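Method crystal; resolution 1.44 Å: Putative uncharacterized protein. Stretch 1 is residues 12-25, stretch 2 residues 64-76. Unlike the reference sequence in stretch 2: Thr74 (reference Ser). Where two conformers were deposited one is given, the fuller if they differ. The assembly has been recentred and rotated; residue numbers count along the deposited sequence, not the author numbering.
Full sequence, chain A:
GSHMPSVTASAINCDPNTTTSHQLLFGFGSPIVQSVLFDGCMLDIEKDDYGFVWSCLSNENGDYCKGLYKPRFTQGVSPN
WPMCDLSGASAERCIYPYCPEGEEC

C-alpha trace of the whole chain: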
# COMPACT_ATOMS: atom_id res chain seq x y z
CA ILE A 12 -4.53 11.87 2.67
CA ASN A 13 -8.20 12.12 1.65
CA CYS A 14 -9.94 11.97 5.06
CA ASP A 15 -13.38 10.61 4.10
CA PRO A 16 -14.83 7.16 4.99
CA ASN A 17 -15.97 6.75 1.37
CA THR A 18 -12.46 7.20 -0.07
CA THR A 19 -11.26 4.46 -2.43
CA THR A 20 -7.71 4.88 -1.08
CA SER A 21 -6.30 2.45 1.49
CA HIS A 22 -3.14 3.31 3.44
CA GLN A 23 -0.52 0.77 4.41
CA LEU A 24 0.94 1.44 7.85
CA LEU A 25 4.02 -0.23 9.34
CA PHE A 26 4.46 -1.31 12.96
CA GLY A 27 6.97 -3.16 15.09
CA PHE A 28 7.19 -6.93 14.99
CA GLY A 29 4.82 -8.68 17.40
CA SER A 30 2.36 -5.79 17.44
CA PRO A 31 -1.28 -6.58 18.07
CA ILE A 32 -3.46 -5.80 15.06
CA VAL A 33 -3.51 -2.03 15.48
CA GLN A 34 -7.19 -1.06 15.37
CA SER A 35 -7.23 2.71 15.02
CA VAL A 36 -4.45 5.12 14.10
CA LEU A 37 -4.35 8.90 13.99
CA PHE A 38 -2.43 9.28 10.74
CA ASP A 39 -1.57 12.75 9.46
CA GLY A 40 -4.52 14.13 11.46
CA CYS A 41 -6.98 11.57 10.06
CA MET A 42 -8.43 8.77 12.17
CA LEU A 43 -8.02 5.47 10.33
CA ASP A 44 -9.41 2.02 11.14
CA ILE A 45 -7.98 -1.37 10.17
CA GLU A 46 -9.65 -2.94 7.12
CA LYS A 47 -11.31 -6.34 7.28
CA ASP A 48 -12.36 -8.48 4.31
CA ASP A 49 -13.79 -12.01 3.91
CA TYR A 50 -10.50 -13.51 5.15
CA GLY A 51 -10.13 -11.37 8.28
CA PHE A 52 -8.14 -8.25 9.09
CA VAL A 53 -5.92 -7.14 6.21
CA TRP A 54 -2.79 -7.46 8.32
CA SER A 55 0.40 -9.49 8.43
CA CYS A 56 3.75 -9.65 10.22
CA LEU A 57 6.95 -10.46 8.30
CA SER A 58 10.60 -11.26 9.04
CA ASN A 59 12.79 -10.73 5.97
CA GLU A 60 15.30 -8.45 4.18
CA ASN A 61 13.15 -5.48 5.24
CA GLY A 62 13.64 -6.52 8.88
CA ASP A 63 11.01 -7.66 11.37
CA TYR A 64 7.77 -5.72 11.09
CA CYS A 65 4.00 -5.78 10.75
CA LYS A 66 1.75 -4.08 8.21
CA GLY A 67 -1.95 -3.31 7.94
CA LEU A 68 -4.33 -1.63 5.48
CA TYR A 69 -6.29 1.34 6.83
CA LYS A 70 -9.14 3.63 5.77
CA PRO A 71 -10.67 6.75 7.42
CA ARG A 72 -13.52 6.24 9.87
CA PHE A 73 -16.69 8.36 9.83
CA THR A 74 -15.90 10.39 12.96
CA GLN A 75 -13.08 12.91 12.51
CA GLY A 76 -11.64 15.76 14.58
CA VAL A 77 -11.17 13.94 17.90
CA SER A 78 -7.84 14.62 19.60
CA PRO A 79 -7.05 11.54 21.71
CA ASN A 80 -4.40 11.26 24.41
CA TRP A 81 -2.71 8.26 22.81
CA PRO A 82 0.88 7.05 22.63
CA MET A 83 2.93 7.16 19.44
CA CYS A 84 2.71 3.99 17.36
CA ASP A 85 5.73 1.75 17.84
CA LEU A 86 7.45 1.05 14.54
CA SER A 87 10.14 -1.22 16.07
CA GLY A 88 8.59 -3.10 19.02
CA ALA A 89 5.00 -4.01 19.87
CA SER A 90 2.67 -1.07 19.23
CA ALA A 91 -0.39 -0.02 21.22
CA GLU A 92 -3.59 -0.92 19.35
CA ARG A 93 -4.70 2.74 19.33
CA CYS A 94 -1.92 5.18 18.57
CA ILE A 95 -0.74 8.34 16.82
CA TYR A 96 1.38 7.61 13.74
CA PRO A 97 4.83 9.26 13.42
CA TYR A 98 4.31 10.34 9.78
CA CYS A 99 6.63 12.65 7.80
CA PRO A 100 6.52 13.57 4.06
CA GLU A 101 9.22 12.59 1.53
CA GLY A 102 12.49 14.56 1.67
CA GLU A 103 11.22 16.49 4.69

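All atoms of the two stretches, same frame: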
# COMPACT_ATOMS: atom_id res chain seq x y z
N ILE A 12 -3.45 12.81 2.25
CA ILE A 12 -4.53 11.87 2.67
C ILE A 12 -5.93 12.48 2.50
O ILE A 12 -6.21 13.58 2.98
CB ILE A 12 -4.31 11.32 4.12
CG1 ILE A 12 -5.61 10.78 4.73
CG2 ILE A 12 -3.74 12.39 5.04
CD1 ILE A 12 -6.03 9.41 4.24
N ASN A 13 -6.80 11.75 1.81
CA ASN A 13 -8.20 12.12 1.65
C ASN A 13 -9.02 11.57 2.82
O ASN A 13 -9.37 10.39 2.84
CB ASN A 13 -8.71 11.59 0.31
CG ASN A 13 -10.16 11.94 0.05
OD1 ASN A 13 -10.66 12.96 0.52
ND2 ASN A 13 -10.85 11.09 -0.71
N CYS A 14 -9.34 12.43 3.79
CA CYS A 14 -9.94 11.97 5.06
C CYS A 14 -11.47 11.86 5.02
O CYS A 14 -12.18 12.63 5.68
CB CYS A 14 -9.49 12.84 6.23
SG CYS A 14 -9.74 12.09 7.86
N ASP A 15 -11.95 10.86 4.28
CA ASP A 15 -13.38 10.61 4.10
C ASP A 15 -13.60 9.10 4.12
O ASP A 15 -12.87 8.37 3.45
CB ASP A 15 -13.83 11.19 2.76
CG ASP A 15 -15.25 10.80 2.39
OD1 ASP A 15 -16.12 10.77 3.29
OD2 ASP A 15 -15.51 10.54 1.20
N PRO A 16 -14.58 8.61 4.91
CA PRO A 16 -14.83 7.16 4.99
C PRO A 16 -15.14 6.49 3.65
O PRO A 16 -14.92 5.29 3.50
CB PRO A 16 -16.04 7.05 5.93
CG PRO A 16 -16.67 8.41 5.90
CD PRO A 16 -15.52 9.35 5.77
N ASN A 17 -15.63 7.27 2.69
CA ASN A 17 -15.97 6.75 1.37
C ASN A 17 -14.85 6.86 0.33
O ASN A 17 -15.06 6.61 -0.86
CB ASN A 17 -17.25 7.42 0.85
CG ASN A 17 -18.47 7.08 1.69
OD1 ASN A 17 -19.21 7.98 2.10
ND2 ASN A 17 -18.68 5.80 1.96
N THR A 18 -13.65 7.23 0.79
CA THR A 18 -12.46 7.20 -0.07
C THR A 18 -12.26 5.81 -0.68
O THR A 18 -12.67 4.81 -0.09
CB THR A 18 -11.18 7.59 0.71
OG1 THR A 18 -10.07 7.66 -0.20
CG2 THR A 18 -10.86 6.56 1.79
N THR A 19 -11.64 5.75 -1.85
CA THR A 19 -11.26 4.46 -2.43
C THR A 19 -9.76 4.21 -2.25
O THR A 19 -9.20 3.29 -2.84
CB THR A 19 -11.66 4.36 -3.91
OG1 THR A 19 -10.96 5.37 -4.65
CG2 THR A 19 -13.16 4.55 -4.09
N THR A 20 -9.12 5.04 -1.43
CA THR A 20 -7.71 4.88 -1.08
C THR A 20 -7.54 4.17 0.27
O THR A 20 -8.16 4.56 1.26
CB THR A 20 -6.97 6.24 -1.06
OG1 THR A 20 -7.13 6.89 -2.32
CG2 THR A 20 -5.48 6.05 -0.79
N SER A 21 -6.70 3.14 0.27
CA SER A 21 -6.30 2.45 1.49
C SER A 21 -4.83 2.76 1.78
O SER A 21 -4.01 2.74 0.87
CB SER A 21 -6.45 0.95 1.29
OG SER A 21 -7.81 0.60 1.07
N HIS A 22 -4.51 3.02 3.04
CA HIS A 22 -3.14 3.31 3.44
C HIS A 22 -2.50 2.14 4.12
O HIS A 22 -3.08 1.56 5.04
CB HIS A 22 -3.10 4.52 4.37
CG HIS A 22 -3.12 5.83 3.63
ND1 HIS A 22 -4.25 6.37 3.14
CD2 HIS A 22 -2.08 6.70 3.29
CE1 HIS A 22 -3.95 7.53 2.52
NE2 HIS A 22 -2.63 7.73 2.61
N GLN A 23 -1.30 1.78 3.69
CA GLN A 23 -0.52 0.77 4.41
C GLN A 23 0.28 1.46 5.51
O GLN A 23 0.99 2.43 5.25
CB GLN A 23 0.41 -0.01 3.49
CG GLN A 23 1.41 -0.87 4.26
CD GLN A 23 2.04 -1.94 3.40
OE1 GLN A 23 1.35 -2.81 2.87
NE2 GLN A 23 3.36 -1.89 3.27
N LEU A 24 0.16 0.94 6.73
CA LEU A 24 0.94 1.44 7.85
C LEU A 24 1.83 0.33 8.38
O LEU A 24 1.42 -0.83 8.42
CB LEU A 24 0.03 1.97 8.96
CG LEU A 24 -0.85 3.17 8.59
CD1 LEU A 24 -1.71 3.54 9.79
CD2 LEU A 24 -0.01 4.36 8.14
N LEU A 25 3.04 0.71 8.81
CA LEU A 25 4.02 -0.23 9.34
C LEU A 25 4.14 -0.12 10.85
O LEU A 25 4.08 0.98 11.41
CB LEU A 25 5.40 0.03 8.72
CG LEU A 25 5.47 0.01 7.20
CD1 LEU A 25 6.86 0.41 6.74
CD2 LEU A 25 5.06 -1.33 6.61
N TYR A 64 8.79 -6.76 11.04
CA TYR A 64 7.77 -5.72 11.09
C TYR A 64 6.38 -6.29 10.83
O TYR A 64 6.24 -7.44 10.41
CB TYR A 64 8.09 -4.60 10.09
CG TYR A 64 7.90 -4.96 8.63
CD1 TYR A 64 6.79 -4.51 7.93
CD2 TYR A 64 8.86 -5.72 7.94
CE1 TYR A 64 6.62 -4.81 6.58
CE2 TYR A 64 8.69 -6.03 6.60
CZ TYR A 64 7.57 -5.57 5.93
OH TYR A 64 7.39 -5.87 4.60
N CYS A 65 5.38 -5.46 11.10
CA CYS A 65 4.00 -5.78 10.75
C CYS A 65 3.42 -4.67 9.87
O CYS A 65 3.89 -3.53 9.90
CB CYS A 65 3.13 -5.94 12.00
SG CYS A 65 3.70 -7.18 13.18
N LYS A 66 2.41 -5.03 9.09
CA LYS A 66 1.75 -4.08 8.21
C LYS A 66 0.26 -4.32 8.21
O LYS A 66 -0.20 -5.46 8.33
CB LYS A 66 2.31 -4.15 6.78
CG LYS A 66 2.18 -5.51 6.11
CD LYS A 66 2.74 -5.50 4.69
CE LYS A 66 2.77 -6.90 4.10
NZ LYS A 66 3.20 -6.91 2.68
N GLY A 67 -0.50 -3.24 8.07
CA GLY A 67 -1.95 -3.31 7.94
C GLY A 67 -2.45 -2.32 6.90
O GLY A 67 -1.74 -1.35 6.57
N LEU A 68 -3.64 -2.58 6.36
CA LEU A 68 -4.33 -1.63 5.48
C LEU A 68 -5.39 -0.88 6.26
O LEU A 68 -6.14 -1.49 7.03
CB LEU A 68 -5.00 -2.35 4.30
CG LEU A 68 -4.13 -2.74 3.11
CD1 LEU A 68 -5.00 -3.15 1.94
CD2 LEU A 68 -3.20 -1.61 2.71
N TYR A 69 -5.45 0.43 6.04
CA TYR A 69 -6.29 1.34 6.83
C TYR A 69 -7.08 2.32 5.98
O TYR A 69 -6.59 2.79 4.95
CB TYR A 69 -5.40 2.14 7.82
CG TYR A 69 -4.80 1.26 8.88
CD1 TYR A 69 -5.39 1.14 10.14
CD2 TYR A 69 -3.66 0.50 8.62
CE1 TYR A 69 -4.87 0.30 11.11
CE2 TYR A 69 -3.12 -0.34 9.58
CZ TYR A 69 -3.73 -0.44 10.82
OH TYR A 69 -3.20 -1.31 11.77
N LYS A 70 -8.30 2.62 6.41
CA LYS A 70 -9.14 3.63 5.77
C LYS A 70 -9.76 4.55 6.83
O LYS A 70 -9.95 4.12 7.97
CB LYS A 70 -10.22 2.97 4.92
CG LYS A 70 -9.71 2.44 3.59
CD LYS A 70 -10.79 1.71 2.81
CE LYS A 70 -11.81 2.68 2.24
NZ LYS A 70 -12.58 2.05 1.13
N PRO A 71 -10.07 5.80 6.46
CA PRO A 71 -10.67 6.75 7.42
C PRO A 71 -12.00 6.27 7.97
O PRO A 71 -12.81 5.68 7.24
CB PRO A 71 -10.89 8.01 6.59
CG PRO A 71 -9.91 7.92 5.48
CD PRO A 71 -9.81 6.46 5.15
N ARG A 72 -12.23 6.52 9.26
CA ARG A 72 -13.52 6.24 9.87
C ARG A 72 -14.43 7.45 9.65
O ARG A 72 -13.97 8.50 9.18
CB ARG A 72 -13.39 5.91 11.36
CG ARG A 72 -12.97 7.07 12.23
CD ARG A 72 -13.28 6.82 13.70
NE ARG A 72 -12.52 5.70 14.24
CZ ARG A 72 -12.42 5.42 15.54
NH1 ARG A 72 -13.04 6.18 16.43
NH2 ARG A 72 -11.70 4.39 15.94
N PHE A 73 -15.70 7.29 9.98
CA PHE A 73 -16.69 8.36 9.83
C PHE A 73 -16.40 9.57 10.73
O PHE A 73 -16.41 10.70 10.26
CB PHE A 73 -18.09 7.79 10.09
CG PHE A 73 -19.19 8.81 10.05
CD1 PHE A 73 -19.58 9.39 8.84
CD2 PHE A 73 -19.86 9.17 11.21
CE1 PHE A 73 -20.61 10.33 8.81
CE2 PHE A 73 -20.89 10.09 11.18
CZ PHE A 73 -21.27 10.68 9.98
N THR A 74 -16.13 9.31 12.00
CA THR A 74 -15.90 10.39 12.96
C THR A 74 -14.48 10.93 12.85
O THR A 74 -13.51 10.18 12.98
CB THR A 74 -16.14 9.90 14.40
OG1 THR A 74 -17.50 9.44 14.52
CG2 THR A 74 -15.90 11.02 15.41
N GLN A 75 -14.37 12.23 12.61
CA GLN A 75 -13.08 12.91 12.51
C GLN A 75 -13.04 14.11 13.44
O GLN A 75 -14.09 14.63 13.85
CB GLN A 75 -12.80 13.31 11.06
CG GLN A 75 -12.73 12.13 10.09
CD GLN A 75 -11.58 11.18 10.41
OE1 GLN A 75 -10.56 11.58 10.98
NE2 GLN A 75 -11.74 9.92 10.03
N GLY A 76 -11.83 14.55 13.79
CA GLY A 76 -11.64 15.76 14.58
C GLY A 76 -11.47 15.55 16.07
O GLY A 76 -11.38 16.52 16.82

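Strands 20-25 and 64-71 pair antiparallel, and beyond the ladder residues 12-19 wrap around Pro71; together the two stretches bury 947 Å². Four backbone hydrogen bonds set the register: His22 N to Tyr69 O (2.8 Å) and Tyr69 N to His22 O (2.8 Å), then Leu24 N to Gly67 O (3.0 Å) and Gly67 N to Leu24 O (3.1 Å). Between these pairs the chains close up, and CA-H...O contacts such as Gln23 CA to Gly67 O (3.3 Å) line the narrow gap. On the face that carries His22, Leu24 and Tyr69, Gly67 leaves a hollow, which the Tyr69 ring occupies: a CB on Gly67 would lie 2.8 Å from Tyr69 CE2. Leu24 covers one face of that ring, its CD1 3.8 Å from Tyr69 CD2 and 21° off the ring normal, a CH-pi contact. On the face of Gln23, Leu25, Lys66 and Leu68, Leu68 CD2 packs 4.0 Å from Gln23 CB, while Gln23 OE1 lies 3.5 Å from Lys66 CD. Leu25 CD2 rests against both Lys66 CB (3.9 Å) and Tyr64 CE1 (3.8 Å), meeting the tyrosine ring obliquely.

Past the ladder, Pro71 is the bump and residues 12-18 its socket. Its CG touches Asp15 O (3.6 Å), Asn13 O (3.7 Å) and Ile12 CD1 (4.3 Å), and Thr18 CG2 reaches its CD at 3.5 Å. The type I turn from Asp15 to Thr18, with Thr18 N hydrogen-bonded to Asp15 O (3.0 Å), curves this wall. Pro16 CG sits at the edge of the Phe73 ring, 4.3 Å from Phe73 CD1. Lys70 runs alongside Ser21, with CD 3.6 Å from Ser21 OG, and its NZ ends in a hydrogen bond to Thr18 O (3.0 Å). At the far side, Gln75 OE1 approaches Cys14 SG (3.3 Å), while Gln75 NE2 donates to Arg72 O (2.8 Å).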